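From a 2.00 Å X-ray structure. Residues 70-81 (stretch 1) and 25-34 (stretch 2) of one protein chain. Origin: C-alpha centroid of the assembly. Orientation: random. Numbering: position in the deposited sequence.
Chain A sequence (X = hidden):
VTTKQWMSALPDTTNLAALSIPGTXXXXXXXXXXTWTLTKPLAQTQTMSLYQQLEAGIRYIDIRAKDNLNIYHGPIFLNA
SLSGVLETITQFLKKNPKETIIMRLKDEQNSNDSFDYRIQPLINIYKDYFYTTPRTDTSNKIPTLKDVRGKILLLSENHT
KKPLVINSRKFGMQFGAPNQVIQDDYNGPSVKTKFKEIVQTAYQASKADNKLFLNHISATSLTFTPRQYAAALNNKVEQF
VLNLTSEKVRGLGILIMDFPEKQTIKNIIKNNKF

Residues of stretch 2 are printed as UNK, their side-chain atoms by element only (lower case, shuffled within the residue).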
# COMPACT_ATOMS: atom_id res chain seq x y z
N ASN A 70 -10.17 1.01 15.59
CA ASN A 70 -10.48 -0.30 15.02
C ASN A 70 -10.46 -0.22 13.50
O ASN A 70 -10.66 0.86 12.93
CB ASN A 70 -11.85 -0.79 15.48
CG ASN A 70 -11.83 -1.35 16.89
OD1 ASN A 70 -12.87 -1.42 17.54
ND2 ASN A 70 -10.66 -1.77 17.36
N ILE A 71 -10.23 -1.36 12.85
CA ILE A 71 -10.17 -1.46 11.40
C ILE A 71 -11.57 -1.63 10.82
O ILE A 71 -12.32 -2.52 11.24
CB ILE A 71 -9.26 -2.63 10.95
CG1 ILE A 71 -7.88 -2.52 11.62
CG2 ILE A 71 -9.11 -2.63 9.43
CD1 ILE A 71 -7.24 -1.14 11.53
N TYR A 72 -11.90 -0.79 9.85
CA TYR A 72 -13.22 -0.81 9.23
C TYR A 72 -13.24 -0.77 7.70
O TYR A 72 -12.23 -0.54 7.04
CB TYR A 72 -14.05 0.39 9.72
CG TYR A 72 -14.57 0.29 11.13
CD1 TYR A 72 -13.75 0.62 12.22
CD2 TYR A 72 -15.87 -0.12 11.39
CE1 TYR A 72 -14.23 0.53 13.52
CE2 TYR A 72 -16.36 -0.21 12.69
CZ TYR A 72 -15.52 0.12 13.75
OH TYR A 72 -15.99 0.02 15.04
N HIS A 73 -14.43 -1.00 7.18
CA HIS A 73 -14.72 -0.95 5.76
C HIS A 73 -16.09 -0.28 5.80
O HIS A 73 -17.13 -0.95 5.74
CB HIS A 73 -14.82 -2.35 5.17
CG HIS A 73 -15.12 -2.35 3.70
ND1 HIS A 73 -16.38 -2.13 3.19
CD2 HIS A 73 -14.31 -2.53 2.63
CE1 HIS A 73 -16.33 -2.17 1.87
NE2 HIS A 73 -15.09 -2.41 1.51
N GLY A 74 -16.08 1.03 5.97
CA GLY A 74 -17.32 1.77 6.08
C GLY A 74 -17.92 1.44 7.44
O GLY A 74 -17.24 1.56 8.46
N PRO A 75 -19.18 0.98 7.48
CA PRO A 75 -19.85 0.62 8.72
C PRO A 75 -19.54 -0.81 9.15
O PRO A 75 -20.06 -1.30 10.15
CB PRO A 75 -21.32 0.76 8.34
CG PRO A 75 -21.32 0.25 6.93
CD PRO A 75 -20.10 0.90 6.33
N ILE A 76 -18.69 -1.47 8.37
CA ILE A 76 -18.32 -2.86 8.63
C ILE A 76 -17.02 -2.99 9.42
O ILE A 76 -15.96 -2.55 8.98
CB ILE A 76 -18.19 -3.62 7.30
CG1 ILE A 76 -19.53 -3.62 6.57
CG2 ILE A 76 -17.72 -5.05 7.53
CD1 ILE A 76 -19.46 -4.18 5.18
N PHE A 77 -17.13 -3.59 10.61
CA PHE A 77 -15.97 -3.83 11.47
C PHE A 77 -15.23 -5.03 10.89
O PHE A 77 -15.84 -6.05 10.58
CB PHE A 77 -16.45 -4.14 12.89
CG PHE A 77 -15.34 -4.52 13.84
CD1 PHE A 77 -14.13 -3.82 13.85
CD2 PHE A 77 -15.52 -5.57 14.74
CE1 PHE A 77 -13.12 -4.17 14.73
CE2 PHE A 77 -14.50 -5.92 15.63
CZ PHE A 77 -13.30 -5.22 15.62
N LEU A 78 -13.91 -4.91 10.74
CA LEU A 78 -13.11 -5.99 10.17
C LEU A 78 -12.41 -6.92 11.16
O LEU A 78 -11.45 -7.60 10.80
CB LEU A 78 -12.10 -5.42 9.17
CG LEU A 78 -12.69 -4.68 7.96
CD1 LEU A 78 -11.57 -4.23 7.04
CD2 LEU A 78 -13.65 -5.58 7.20
N ASN A 79 -12.90 -6.97 12.40
CA ASN A 79 -12.31 -7.83 13.43
C ASN A 79 -10.80 -7.67 13.58
O ASN A 79 -10.05 -8.65 13.63
CB ASN A 79 -12.65 -9.31 13.17
CG ASN A 79 -14.08 -9.65 13.55
OD1 ASN A 79 -14.92 -8.76 13.73
ND2 ASN A 79 -14.36 -10.93 13.69
N ALA A 80 -10.36 -6.42 13.63
CA ALA A 80 -8.94 -6.09 13.78
C ALA A 80 -8.82 -4.70 14.38
O ALA A 80 -9.74 -3.89 14.28
CB ALA A 80 -8.24 -6.15 12.42
N SER A 81 -7.70 -4.45 15.05
CA SER A 81 -7.45 -3.15 15.67
C SER A 81 -6.14 -2.60 15.11
O SER A 81 -5.31 -3.35 14.58
CB SER A 81 -7.35 -3.29 17.19
OG SER A 81 -6.36 -4.24 17.55
N UNK A 25 -5.04 -3.64 -1.96
CA UNK A 25 -6.08 -2.65 -1.75
C UNK A 25 -6.95 -3.16 -0.61
O UNK A 25 -7.30 -4.35 -0.59
n UNK A 25 -9.82 -0.33 -2.42
n UNK A 25 -9.42 -2.34 -3.03
c UNK A 25 -8.20 -1.75 -2.83
c UNK A 25 -6.91 -2.47 -3.03
c UNK A 25 -8.46 -0.48 -2.43
c UNK A 25 -10.38 -1.47 -2.78
N UNK A 26 -7.27 -2.29 0.34
CA UNK A 26 -8.09 -2.65 1.50
C UNK A 26 -7.57 -3.94 2.14
O UNK A 26 -8.28 -4.93 2.30
o UNK A 26 -10.11 -2.26 3.36
c UNK A 26 -10.52 -2.43 2.18
o UNK A 26 -11.71 -2.32 1.85
c UNK A 26 -9.55 -2.80 1.08
N UNK A 27 -6.29 -3.88 2.47
CA UNK A 27 -5.52 -4.96 3.07
C UNK A 27 -6.23 -5.87 4.08
O UNK A 27 -6.11 -7.09 4.00
c UNK A 27 -4.26 -4.38 3.72
c UNK A 27 -3.37 -5.50 4.27
o UNK A 27 -3.54 -3.60 2.75
N UNK A 28 -6.95 -5.26 5.02
CA UNK A 28 -7.62 -5.99 6.10
C UNK A 28 -8.98 -6.62 5.80
O UNK A 28 -9.53 -7.31 6.66
c UNK A 28 -7.77 -5.10 7.33
s UNK A 28 -5.20 -5.83 8.05
c UNK A 28 -6.47 -4.56 7.87
c UNK A 28 -5.69 -6.60 9.62
N UNK A 29 -9.53 -6.38 4.62
CA UNK A 29 -10.83 -6.94 4.28
C UNK A 29 -10.79 -8.40 3.82
O UNK A 29 -11.09 -8.71 2.66
o UNK A 29 -12.88 -6.47 3.09
c UNK A 29 -11.53 -6.07 3.24
N UNK A 30 -10.39 -9.27 4.73
CA UNK A 30 -10.33 -10.71 4.47
C UNK A 30 -11.04 -11.41 5.62
O UNK A 30 -11.10 -12.64 5.69
c UNK A 30 -7.19 -11.45 7.76
c UNK A 30 -7.99 -11.75 6.66
c UNK A 30 -8.02 -10.91 5.54
c UNK A 30 -8.89 -11.22 4.35
c UNK A 30 -6.41 -9.45 6.65
c UNK A 30 -6.40 -10.30 7.74
c UNK A 30 -7.22 -9.76 5.55
o UNK A 30 -5.57 -10.01 8.80
N UNK A 31 -11.57 -10.61 6.53
CA UNK A 31 -12.30 -11.10 7.68
C UNK A 31 -13.09 -9.92 8.23
O UNK A 31 -12.79 -8.76 7.91
n UNK A 31 -11.45 -12.41 11.02
c UNK A 31 -11.32 -11.63 8.73
c UNK A 31 -12.01 -12.44 9.81
o UNK A 31 -13.02 -13.10 9.57
N UNK A 32 -14.11 -10.21 9.03
CA UNK A 32 -14.93 -9.15 9.59
C UNK A 32 -16.10 -9.67 10.40
O UNK A 32 -16.22 -10.88 10.63
N UNK A 33 -16.97 -8.76 10.83
CA UNK A 33 -18.14 -9.13 11.63
C UNK A 33 -19.26 -9.78 10.82
O UNK A 33 -19.10 -10.10 9.64
o UNK A 33 -19.41 -6.97 10.35
o UNK A 33 -19.33 -5.68 12.10
c UNK A 33 -18.65 -7.93 12.43
c UNK A 33 -19.16 -6.78 11.56
N UNK A 34 -20.41 -9.97 11.46
CA UNK A 34 -21.55 -10.58 10.79
C UNK A 34 -21.97 -9.82 9.52
O UNK A 34 -22.38 -10.44 8.54
c UNK A 34 -22.75 -10.72 11.77
c UNK A 34 -23.85 -11.59 11.16
c UNK A 34 -23.27 -9.36 12.18
c UNK A 34 -23.42 -13.02 10.82
O HOH W 1 -9.22 -8.51 9.34

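Position 25 carries one carbon followed by a five-membered ring of three carbons and two nitrogens, and it makes no contact with stretch 1; the ring identifies His25. At position 26 there are two carbons, the second bearing two oxygens. This short carboxylate, whose CA-to-CB bond points toward stretch 1, lies beside the imidazole of His73 and defines Asp26.

Position 27 has a carbon carrying one oxygen and one carbon, a beta-branched hydroxyl out of reach of stretch 1: Thr27. Position 28 holds an unbranched chain of two carbons, a sulfur and a terminal carbon, which only methionine provides. Met28 is buried against three apolar side chains: its CB lies 3.5 Å from Ile71 CG2 and 3.9 Å from Leu78 CD1, and its CE reaches 3.8 Å from Ala80 CB.

One carbon and one oxygen make position 29 Ser29. Its backbone N donates to Asp26 O (3.0 Å), closing a type I turn, and its CB sits 4.2 Å from Leu78 CD1. Position 30 shows a carbon and a six-carbon ring bearing an oxygen, turned away from stretch 1 at its CA-to-CB bond; this is Tyr30, whose hydroxyl is bonded elsewhere in the structure.

Position 31 has two carbons, the second carrying one oxygen and one nitrogen, hence Asn31. Its backbone O packs 3.4 Å from Leu78 CD2, and its ND2 approaches Asn79 CB at 4.0 Å. Position 32 has no side-chain atoms and is Gly32. Its CA lies 3.7 Å from Leu78 CA, so the backbones meet closely here; an ideal CB would sit tightly, 3.1 Å from Phe77 O.

At position 33, two carbons end in two oxygens, and the backbone N lies near Phe77 O. This is Asp33, the N-cap residue of a helix. Four carbons forked at the first, with one arm two carbons long, mark position 34 as Ile34, which points away from stretch 1.

The contact joins an apolar patch to a backbone pairing. Met28 packs against Ile71 and Ala80, on neighbouring strands joined by the Ile71 N to Ala80 O hydrogen bond (2.9 Å), while Leu78 spans much of stretch 2. Asp33 then fixes the register: its N donates to Phe77 O (2.9 Å, 155°), and its OD2 accepts a weak hydrogen bond from Phe77 N (3.4 Å), so one residue engages both polar backbone groups of Phe77. Between these regions a water donates to Met28 O (3.0 Å) and Leu78 O (2.8 Å), bridging two carbonyls that cannot bond each other directly.

Stretch 2 25-34: HDTMSYNGDI
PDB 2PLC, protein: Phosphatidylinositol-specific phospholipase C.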